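Local coordinates for KLLA0F20702p (Kluyveromyces lactis, PDB 5Y5A), which probably serves as the telomerase subunit Est1, whose N-terminal part, modelled here, binds Cdc13 and so helps bring telomerase to telomeres, at residues A[532-535]-A[536-540]; A[510-513]-A[514-518]; A[145-148]-A[149-153]; A[43-46]-A[47-51]. All coordinates share one frame; numbering follows the deposited sequence.

Contact 1 (A[532-535]-A[536-540]); sequences SRVQ and VLVYS
V534 O is gripped from one turn ahead by two backbone amides: V538 N at 2.9 Å, with an N-H...O angle of 162°, and, more weakly, L537 N. The main partner of L537 N is R533 O at 3.0 Å, so this amide is shared between two neighbouring carbonyls. S532 O and Q535 O take V536 N and Y539 N in the same spacing. Over these bonds the branched side chains lie close to the carbonyls behind them. V536 is the tightest: its chi1 of 63° places CG1 between its own backbone N and carbonyl carbon, and from there the methyl presses on R533 O at 3.1 Å. V538 turns the other way, with CG1 anti to the backbone N, and this brings CG2 over V534 O at 3.3 Å; the same methyl meets V534 CG1 only loosely, at 4.4 Å. L537 leans its CG against R533 O. Further on, V536 O is gripped twice by S540, whose N (3.0 Å) and OG (3.1 Å) come from opposite faces of the carbonyl plane, so the buried hydroxyl is satisfied within its own helix. The polar ends of the first turn go elsewhere: R533 bridges to E484 and E483, and S532 OG bonds to Y482. L537 faces L423 and A426 of helix 421-433 and also L460 of helix 447-462, which V538 touches too. The whole is about two and a half turns of a regular helix, 526-546, with the i to i+4 bonding of an alpha-helix, packed against two other helices of a mainly helical protein.

Contact 2 (A[510-513]-A[514-518]); sequences DNLP and DRLVG
R515 reaches back to D510 through the polar end of its side chain, and this is where the charges gather. NE donates to D510 O at 2.7 Å with a bent N-H...O angle of 136°, the oxygen lying 29° out of the guanidinium plane. The carboxylate of the same aspartate adds a long salt bridge, OD2 to NH2 at 3.7 Å, the two planes standing 72° apart. An arm extended from CG to NE carries the guanidinium out to this point, while NH1 bonds to D479 O. With a leucine in its place, D510 O and D479 O would probably lose their donor and the D510 carboxylate its cation, leaving that end of the turn freer to move.

Backbone bonds form the second group. R515 N bonds to N511 O and L516 N to L512 O, each at 3.0 Å, with a weak further bond from L516 N to P513 O. The short helix 512-515 then ends in a Schellman motif, with G518 at positive phi as the C-prime residue and its N bonded to R515 O.

The apolar group is small: L512 CD1 meets L516 CG at 4.0 Å, the side chains crossing at a slant. Beyond it, L516 packs on an aromatic side chain of the bound peptide. The chemistry thus implies a single helical turn pinned at its start by arginine and carbonyl, and offering a leucine to the peptide at its end.

Contact 3 (A[145-148]-A[149-153]); sequences YNLT and ALIPS
A beta turn from L147 to L150, tightened by I151, shapes the loop that connects helix 113-144 to helix 155-158, in the part of the chain related to TPR proteins. One carbonyl organises it. L147 O accepts I151 N at 2.8 Å, nearly in line with the C=O bond, and L150 N at 3.0 Å, which stands 48° above the carbonyl plane. Over these two bonds I151 folds back on the leucine: its CB and CG1 each sit 4.0 Å from L147 CB, and CB also rests on the carbonyl oxygen. L147 is buried against I141 and F142, while I151 and L150 reach V185 of helix 179-206; L150 also packs on an apolar side chain of the bound peptide. At the far end S153 OG bonds to D514, tying the loop to the turn at 510-518.

The start of the turn is set by an Asx turn, in which N146 OD1 takes T148 N at 3.1 Å. T148 adds its hydroxyl: a chi1 of 42° sets OG1 between the backbone N and the carbonyl carbon, and from there it donates to the same N146 OD1 at 2.6 Å, on the same face of the amide plane as T148 N.

Contact 4 (A[43-46]-A[47-51]); sequences SKIM and QMLLQ
The flat groups of K44, I45 and M46 that meet the next turn are backbone peptides, and their carbonyl oxygens take the amides four residues on: M48 N to K44 O at 3.0 Å, L49 N to I45 O at 2.9 Å and L50 N to M46 O at 3.0 Å. The last comes in 32° out of the M46 carbonyl plane, whereas the I45 carbonyl is met almost end on. Q47 N also bonds weakly to K44 O, and Q47 CB touches that same oxygen at 3.2 Å. I45 and L49 lie side by side and point the same way, CG2 against CD1 at 4.0 Å. In I45 a chi1 of -65° leaves CG2 anti to the backbone N, on the side that L49 occupies. M48 lies with CG on K44 O (3.4 Å) and its sulfur, carried by an extended chain, 4.2 Å from I45 CA. An alanine here is likely to leave a gap over I45 and against T11 and F12 of helix 7-21 and I81 of helix 78-105. Toward helix 113-144, M46 touches L133 and S136, while L50 touches L140. K44 and Q47 are exposed. This is an amphipathic helix, 33-53, whose apolar side fits among three neighbouring helices, consistent with the TPR-related helical build of Est1.

How the contacts relate
Contacts 1 and 4 are turns inside long helices, at opposite sides of the chain centre and about 52 Å apart between centres; both are held by repeated backbone bonds and lay apolar side chains on neighbouring helices. Contact 4 is the more exposed of the two, while contact 1 adds buried polar ends with partners beyond its own helix. Contacts 2 and 3 are partly buried turns rather than helix interiors, and they meet through the bond between D514 and S153 and through P513, which packs on the carbonyls of T148 and A149. Each also gives a leucine, L516 and L150, to the bound peptide, so this joined pair borders the peptide site.

Contact 1 (A[532-535]-A[536-540])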
loop_
_atom_site.group_PDB
_atom_site.type_symbol
_atom_site.label_atom_id
_atom_site.label_comp_id
_atom_site.label_asym_id
_atom_site.label_seq_id
_atom_site.Cartn_x
_atom_site.Cartn_y
_atom_site.Cartn_z
ATOM N N SER A 532 -15.960 -1.452 -19.875
ATOM C CA SER A 532 -16.289 -0.528 -18.799
ATOM C C SER A 532 -15.161 0.473 -18.505
ATOM O O SER A 532 -15.437 1.655 -18.281
ATOM C CB SER A 532 -16.636 -1.301 -17.529
ATOM O OG SER A 532 -16.734 -0.417 -16.423
ATOM N N ARG A 533 -13.902 0.016 -18.498
ATOM C CA ARG A 533 -12.767 0.931 -18.304
ATOM C C ARG A 533 -12.621 1.908 -19.471
ATOM O O ARG A 533 -12.239 3.064 -19.278
ATOM C CB ARG A 533 -11.454 0.162 -18.117
ATOM C CG ARG A 533 -11.349 -0.593 -16.800
ATOM C CD ARG A 533 -9.951 -1.168 -16.601
ATOM N NE ARG A 533 -9.829 -1.852 -15.319
ATOM C CZ ARG A 533 -9.993 -3.159 -15.145
ATOM N NH1 ARG A 533 -10.287 -3.951 -16.175
ATOM N NH2 ARG A 533 -9.863 -3.674 -13.932
ATOM N N VAL A 534 -12.907 1.432 -20.681
ATOM C CA VAL A 534 -12.840 2.276 -21.865
ATOM C C VAL A 534 -13.813 3.445 -21.724
ATOM O O VAL A 534 -13.448 4.603 -21.942
ATOM C CB VAL A 534 -13.149 1.475 -23.148
ATOM C CG1 VAL A 534 -13.427 2.410 -24.325
ATOM C CG2 VAL A 534 -11.993 0.530 -23.466
ATOM N N GLN A 535 -15.042 3.140 -21.325
ATOM C CA GLN A 535 -16.064 4.168 -21.156
ATOM C C GLN A 535 -15.663 5.212 -20.113
ATOM O O GLN A 535 -15.738 6.407 -20.366
ATOM C CB GLN A 535 -17.394 3.525 -20.773
ATOM C CG GLN A 535 -17.832 2.457 -21.754
ATOM C CD GLN A 535 -19.215 1.936 -21.457
ATOM O OE1 GLN A 535 -19.377 0.888 -20.829
ATOM N NE2 GLN A 535 -20.229 2.663 -21.913
ATOM N N VAL A 536 -15.217 4.759 -18.947
ATOM C CA VAL A 536 -14.889 5.691 -17.881
ATOM C C VAL A 536 -13.668 6.527 -18.261
ATOM O O VAL A 536 -13.531 7.667 -17.820
ATOM C CB VAL A 536 -14.647 4.958 -16.530
ATOM C CG1 VAL A 536 -13.441 4.011 -16.609
ATOM C CG2 VAL A 536 -14.475 5.959 -15.398
ATOM N N LEU A 537 -12.789 5.974 -19.092
ATOM C CA LEU A 537 -11.593 6.708 -19.490
ATOM C C LEU A 537 -11.947 7.771 -20.513
ATOM O O LEU A 537 -11.426 8.883 -20.449
ATOM C CB LEU A 537 -10.529 5.771 -20.046
ATOM C CG LEU A 537 -9.651 5.129 -18.977
ATOM C CD1 LEU A 537 -8.703 4.116 -19.592
ATOM C CD2 LEU A 537 -8.877 6.209 -18.230
ATOM N N VAL A 538 -12.832 7.432 -21.453
ATOM C CA VAL A 538 -13.284 8.400 -22.444
ATOM C C VAL A 538 -13.986 9.559 -21.726
ATOM O O VAL A 538 -13.776 10.725 -22.053
ATOM C CB VAL A 538 -14.228 7.754 -23.493
ATOM C CG1 VAL A 538 -14.931 8.814 -24.319
ATOM C CG2 VAL A 538 -13.455 6.816 -24.410
ATOM N N TYR A 539 -14.788 9.232 -20.719
ATOM C CA TYR A 539 -15.502 10.247 -19.950
ATOM C C TYR A 539 -14.562 11.158 -19.153
ATOM O O TYR A 539 -14.697 12.381 -19.167
ATOM C CB TYR A 539 -16.497 9.582 -18.997
ATOM C CG TYR A 539 -17.214 10.557 -18.096
ATOM C CD1 TYR A 539 -18.277 11.310 -18.566
ATOM C CD2 TYR A 539 -16.828 10.721 -16.771
ATOM C CE1 TYR A 539 -18.938 12.204 -17.748
ATOM C CE2 TYR A 539 -17.483 11.615 -15.945
ATOM C CZ TYR A 539 -18.538 12.354 -16.440
ATOM O OH TYR A 539 -19.200 13.245 -15.625
ATOM N N SER A 540 -13.613 10.562 -18.447
ATOM C CA SER A 540 -12.688 11.350 -17.648
ATOM C C SER A 540 -11.780 12.173 -18.548
ATOM O O SER A 540 -11.525 13.345 -18.283
ATOM C CB SER A 540 -11.862 10.446 -16.731
ATOM O OG SER A 540 -12.698 9.841 -15.759
#

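Contact 2 (A[510-513]-A[514-518])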
loop_
_atom_site.group_PDB
_atom_site.type_symbol
_atom_site.label_atom_id
_atom_site.label_comp_id
_atom_site.label_asym_id
_atom_site.label_seq_id
_atom_site.Cartn_x
_atom_site.Cartn_y
_atom_site.Cartn_z
ATOM N N ASP A 510 -27.209 -4.680 -2.528
ATOM C CA ASP A 510 -26.967 -5.772 -1.591
ATOM C C ASP A 510 -25.521 -6.256 -1.635
ATOM O O ASP A 510 -24.805 -5.989 -2.602
ATOM C CB ASP A 510 -27.906 -6.933 -1.904
ATOM C CG ASP A 510 -27.818 -7.363 -3.357
ATOM O OD1 ASP A 510 -28.498 -6.744 -4.204
ATOM O OD2 ASP A 510 -27.058 -8.307 -3.657
ATOM N N ASN A 511 -25.113 -6.978 -0.593
ATOM C CA ASN A 511 -23.782 -7.577 -0.515
ATOM C C ASN A 511 -22.683 -6.557 -0.755
ATOM O O ASN A 511 -21.699 -6.847 -1.433
ATOM C CB ASN A 511 -23.646 -8.722 -1.523
ATOM C CG ASN A 511 -24.640 -9.838 -1.277
ATOM O OD1 ASN A 511 -24.783 -10.314 -0.152
ATOM N ND2 ASN A 511 -25.341 -10.255 -2.328
ATOM N N LEU A 512 -22.864 -5.362 -0.203
ATOM C CA LEU A 512 -21.948 -4.255 -0.448
ATOM C C LEU A 512 -20.488 -4.563 -0.082
ATOM O O LEU A 512 -19.596 -4.232 -0.864
ATOM C CB LEU A 512 -22.424 -2.999 0.295
ATOM C CG LEU A 512 -21.701 -1.693 -0.044
ATOM C CD1 LEU A 512 -21.604 -1.520 -1.548
ATOM C CD2 LEU A 512 -22.423 -0.501 0.582
ATOM N N PRO A 513 -20.233 -5.188 1.091
ATOM C CA PRO A 513 -18.835 -5.520 1.396
ATOM C C PRO A 513 -18.175 -6.382 0.332
ATOM O O PRO A 513 -17.032 -6.125 -0.031
ATOM C CB PRO A 513 -18.940 -6.286 2.717
ATOM C CG PRO A 513 -20.160 -5.721 3.362
ATOM C CD PRO A 513 -21.118 -5.507 2.231
ATOM N N ASP A 514 -18.886 -7.385 -0.169
ATOM C CA ASP A 514 -18.341 -8.231 -1.224
ATOM C C ASP A 514 -18.149 -7.439 -2.518
ATOM O O ASP A 514 -17.163 -7.647 -3.230
ATOM C CB ASP A 514 -19.238 -9.449 -1.462
ATOM C CG ASP A 514 -18.968 -10.573 -0.470
ATOM O OD1 ASP A 514 -17.936 -10.520 0.233
ATOM O OD2 ASP A 514 -19.780 -11.519 -0.400
ATOM N N ARG A 515 -19.077 -6.528 -2.814
ATOM C CA ARG A 515 -18.978 -5.691 -4.014
ATOM C C ARG A 515 -17.711 -4.872 -4.021
ATOM O O ARG A 515 -17.095 -4.669 -5.070
ATOM C CB ARG A 515 -20.163 -4.732 -4.133
ATOM C CG ARG A 515 -21.479 -5.401 -4.320
ATOM C CD ARG A 515 -22.543 -4.393 -4.690
ATOM N NE ARG A 515 -23.804 -5.074 -4.924
ATOM C CZ ARG A 515 -24.091 -5.725 -6.042
ATOM N NH1 ARG A 515 -23.200 -5.773 -7.024
ATOM N NH2 ARG A 515 -25.268 -6.321 -6.179
ATOM N N LEU A 516 -17.341 -4.389 -2.840
ATOM C CA LEU A 516 -16.196 -3.497 -2.704
ATOM C C LEU A 516 -14.882 -4.279 -2.596
ATOM O O LEU A 516 -13.827 -3.691 -2.402
ATOM C CB LEU A 516 -16.380 -2.575 -1.494
ATOM C CG LEU A 516 -17.625 -1.669 -1.540
ATOM C CD1 LEU A 516 -17.693 -0.724 -0.343
ATOM C CD2 LEU A 516 -17.683 -0.882 -2.839
ATOM N N VAL A 517 -14.953 -5.602 -2.718
ATOM C CA VAL A 517 -13.742 -6.411 -2.874
ATOM C C VAL A 517 -13.844 -7.291 -4.114
ATOM O O VAL A 517 -13.261 -8.367 -4.167
ATOM C CB VAL A 517 -13.454 -7.308 -1.641
ATOM C CG1 VAL A 517 -12.997 -6.463 -0.455
ATOM C CG2 VAL A 517 -14.663 -8.172 -1.288
ATOM N N GLY A 518 -14.601 -6.823 -5.103
ATOM C CA GLY A 518 -14.674 -7.465 -6.404
ATOM C C GLY A 518 -15.583 -8.675 -6.521
ATOM O O GLY A 518 -15.644 -9.296 -7.582
#

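Contact 3 (A[145-148]-A[149-153])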
loop_
_atom_site.group_PDB
_atom_site.type_symbol
_atom_site.label_atom_id
_atom_site.label_comp_id
_atom_site.label_asym_id
_atom_site.label_seq_id
_atom_site.Cartn_x
_atom_site.Cartn_y
_atom_site.Cartn_z
ATOM N N TYR A 145 -20.826 -12.673 16.755
ATOM C CA TYR A 145 -21.435 -11.683 15.877
ATOM C C TYR A 145 -21.250 -11.992 14.392
ATOM O O TYR A 145 -20.225 -12.541 13.978
ATOM C CB TYR A 145 -20.870 -10.297 16.204
ATOM C CG TYR A 145 -20.894 -9.969 17.686
ATOM C CD1 TYR A 145 -22.092 -9.704 18.339
ATOM C CD2 TYR A 145 -19.719 -9.929 18.434
ATOM C CE1 TYR A 145 -22.120 -9.407 19.691
ATOM C CE2 TYR A 145 -19.740 -9.632 19.787
ATOM C CZ TYR A 145 -20.942 -9.371 20.408
ATOM O OH TYR A 145 -20.976 -9.074 21.751
ATOM N N ASN A 146 -22.261 -11.642 13.600
ATOM C CA ASN A 146 -22.197 -11.767 12.146
ATOM C C ASN A 146 -21.637 -10.484 11.536
ATOM O O ASN A 146 -22.205 -9.405 11.703
ATOM C CB ASN A 146 -23.583 -12.082 11.572
ATOM C CG ASN A 146 -23.528 -12.593 10.143
ATOM O OD1 ASN A 146 -22.623 -12.254 9.382
ATOM N ND2 ASN A 146 -24.502 -13.415 9.774
ATOM N N LEU A 147 -20.519 -10.599 10.830
ATOM C CA LEU A 147 -19.834 -9.413 10.334
ATOM C C LEU A 147 -20.075 -9.165 8.850
ATOM O O LEU A 147 -19.378 -8.359 8.234
ATOM C CB LEU A 147 -18.330 -9.532 10.595
ATOM C CG LEU A 147 -17.911 -9.852 12.029
ATOM C CD1 LEU A 147 -16.403 -9.780 12.168
ATOM C CD2 LEU A 147 -18.585 -8.900 12.994
ATOM N N THR A 148 -21.062 -9.847 8.277
ATOM C CA THR A 148 -21.255 -9.821 6.827
ATOM C C THR A 148 -21.722 -8.469 6.290
ATOM O O THR A 148 -21.674 -8.230 5.083
ATOM C CB THR A 148 -22.262 -10.897 6.378
ATOM O OG1 THR A 148 -23.369 -10.926 7.286
ATOM C CG2 THR A 148 -21.600 -12.264 6.354
ATOM N N ALA A 149 -22.168 -7.587 7.176
ATOM C CA ALA A 149 -22.584 -6.255 6.752
ATOM C C ALA A 149 -21.387 -5.320 6.615
ATOM O O ALA A 149 -21.505 -4.225 6.064
ATOM C CB ALA A 149 -23.595 -5.677 7.727
ATOM N N LEU A 150 -20.232 -5.759 7.105
ATOM C CA LEU A 150 -19.053 -4.902 7.157
ATOM C C LEU A 150 -17.831 -5.555 6.524
ATOM O O LEU A 150 -16.911 -4.877 6.074
ATOM C CB LEU A 150 -18.733 -4.529 8.607
ATOM C CG LEU A 150 -19.865 -3.958 9.464
ATOM C CD1 LEU A 150 -20.619 -5.059 10.203
ATOM C CD2 LEU A 150 -19.318 -2.927 10.433
ATOM N N ILE A 151 -17.841 -6.880 6.491
ATOM C CA ILE A 151 -16.678 -7.675 6.123
ATOM C C ILE A 151 -17.031 -8.582 4.942
ATOM O O ILE A 151 -18.174 -9.022 4.830
ATOM C CB ILE A 151 -16.202 -8.500 7.353
ATOM C CG1 ILE A 151 -15.670 -7.564 8.432
ATOM C CG2 ILE A 151 -15.136 -9.494 7.002
ATOM C CD1 ILE A 151 -14.730 -6.519 7.904
ATOM N N PRO A 152 -16.069 -8.832 4.035
ATOM C CA PRO A 152 -16.307 -9.827 2.980
ATOM C C PRO A 152 -16.676 -11.186 3.569
ATOM O O PRO A 152 -16.087 -11.602 4.565
ATOM C CB PRO A 152 -14.967 -9.892 2.243
ATOM C CG PRO A 152 -14.332 -8.558 2.492
ATOM C CD PRO A 152 -14.770 -8.152 3.877
ATOM N N SER A 153 -17.646 -11.859 2.960
ATOM C CA SER A 153 -18.203 -13.094 3.505
ATOM C C SER A 153 -17.185 -14.225 3.639
ATOM O O SER A 153 -17.260 -15.035 4.560
ATOM C CB SER A 153 -19.364 -13.554 2.630
ATOM O OG SER A 153 -18.984 -13.552 1.266
#

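Contact 4 (A[43-46]-A[47-51])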
loop_
_atom_site.group_PDB
_atom_site.type_symbol
_atom_site.label_atom_id
_atom_site.label_comp_id
_atom_site.label_asym_id
_atom_site.label_seq_id
_atom_site.Cartn_x
_atom_site.Cartn_y
_atom_site.Cartn_z
ATOM N N SER A 43 -4.167 -14.250 30.927
ATOM C CA SER A 43 -5.441 -14.594 31.546
ATOM C C SER A 43 -6.238 -13.348 31.915
ATOM O O SER A 43 -7.460 -13.327 31.789
ATOM C CB SER A 43 -5.218 -15.456 32.789
ATOM O OG SER A 43 -6.425 -15.607 33.514
ATOM N N LYS A 44 -5.542 -12.313 32.373
ATOM C CA LYS A 44 -6.193 -11.061 32.738
ATOM C C LYS A 44 -6.669 -10.320 31.501
ATOM O O LYS A 44 -7.759 -9.753 31.486
ATOM C CB LYS A 44 -5.250 -10.169 33.540
ATOM C CG LYS A 44 -4.959 -10.667 34.936
ATOM C CD LYS A 44 -4.180 -9.636 35.734
ATOM C CE LYS A 44 -3.998 -10.084 37.174
ATOM N NZ LYS A 44 -3.297 -9.055 37.986
ATOM N N ILE A 45 -5.838 -10.329 30.465
ATOM C CA ILE A 45 -6.140 -9.617 29.236
ATOM C C ILE A 45 -7.343 -10.244 28.537
ATOM O O ILE A 45 -8.261 -9.536 28.113
ATOM C CB ILE A 45 -4.926 -9.600 28.292
ATOM C CG1 ILE A 45 -3.787 -8.790 28.916
ATOM C CG2 ILE A 45 -5.305 -9.035 26.926
ATOM C CD1 ILE A 45 -2.552 -8.701 28.038
ATOM N N MET A 46 -7.336 -11.574 28.438
ATOM C CA MET A 46 -8.447 -12.312 27.842
ATOM C C MET A 46 -9.744 -11.953 28.546
ATOM O O MET A 46 -10.812 -11.917 27.937
ATOM C CB MET A 46 -8.201 -13.824 27.914
ATOM C CG MET A 46 -7.272 -14.362 26.827
ATOM S SD MET A 46 -6.791 -16.095 27.047
ATOM C CE MET A 46 -5.689 -16.339 25.652
ATOM N N GLN A 47 -9.634 -11.669 29.837
ATOM C CA GLN A 47 -10.783 -11.284 30.641
ATOM C C GLN A 47 -11.240 -9.855 30.365
ATOM O O GLN A 47 -12.434 -9.569 30.401
ATOM C CB GLN A 47 -10.454 -11.442 32.113
ATOM C CG GLN A 47 -11.624 -11.233 33.023
ATOM C CD GLN A 47 -11.314 -11.737 34.393
ATOM O OE1 GLN A 47 -10.307 -12.407 34.586
ATOM N NE2 GLN A 47 -12.166 -11.424 35.357
ATOM N N MET A 48 -10.291 -8.957 30.109
ATOM C CA MET A 48 -10.636 -7.597 29.717
ATOM C C MET A 48 -11.388 -7.634 28.403
ATOM O O MET A 48 -12.401 -6.951 28.232
ATOM C CB MET A 48 -9.390 -6.729 29.582
ATOM C CG MET A 48 -8.604 -6.569 30.868
ATOM S SD MET A 48 -7.048 -5.729 30.539
ATOM C CE MET A 48 -6.255 -5.827 32.137
ATOM N N LEU A 49 -10.885 -8.456 27.488
ATOM C CA LEU A 49 -11.438 -8.576 26.144
ATOM C C LEU A 49 -12.830 -9.196 26.158
ATOM O O LEU A 49 -13.670 -8.858 25.328
ATOM C CB LEU A 49 -10.498 -9.394 25.259
ATOM C CG LEU A 49 -9.206 -8.675 24.859
ATOM C CD1 LEU A 49 -8.194 -9.643 24.254
ATOM C CD2 LEU A 49 -9.515 -7.542 23.884
ATOM N N LEU A 50 -13.067 -10.101 27.100
ATOM C CA LEU A 50 -14.390 -10.680 27.282
ATOM C C LEU A 50 -15.373 -9.609 27.725
ATOM O O LEU A 50 -16.431 -9.444 27.117
ATOM C CB LEU A 50 -14.358 -11.812 28.305
ATOM C CG LEU A 50 -14.018 -13.216 27.812
ATOM C CD1 LEU A 50 -14.049 -14.184 28.978
ATOM C CD2 LEU A 50 -14.991 -13.652 26.732
ATOM N N GLN A 51 -15.014 -8.884 28.784
ATOM C CA GLN A 51 -15.826 -7.778 29.286
ATOM C C GLN A 51 -16.064 -6.734 28.202
ATOM O O GLN A 51 -17.066 -6.024 28.226
ATOM C CB GLN A 51 -15.159 -7.127 30.501
ATOM C CG GLN A 51 -15.290 -7.931 31.795
ATOM C CD GLN A 51 -14.183 -7.637 32.802
ATOM O OE1 GLN A 51 -13.071 -7.260 32.428
ATOM N NE2 GLN A 51 -14.483 -7.814 34.083
#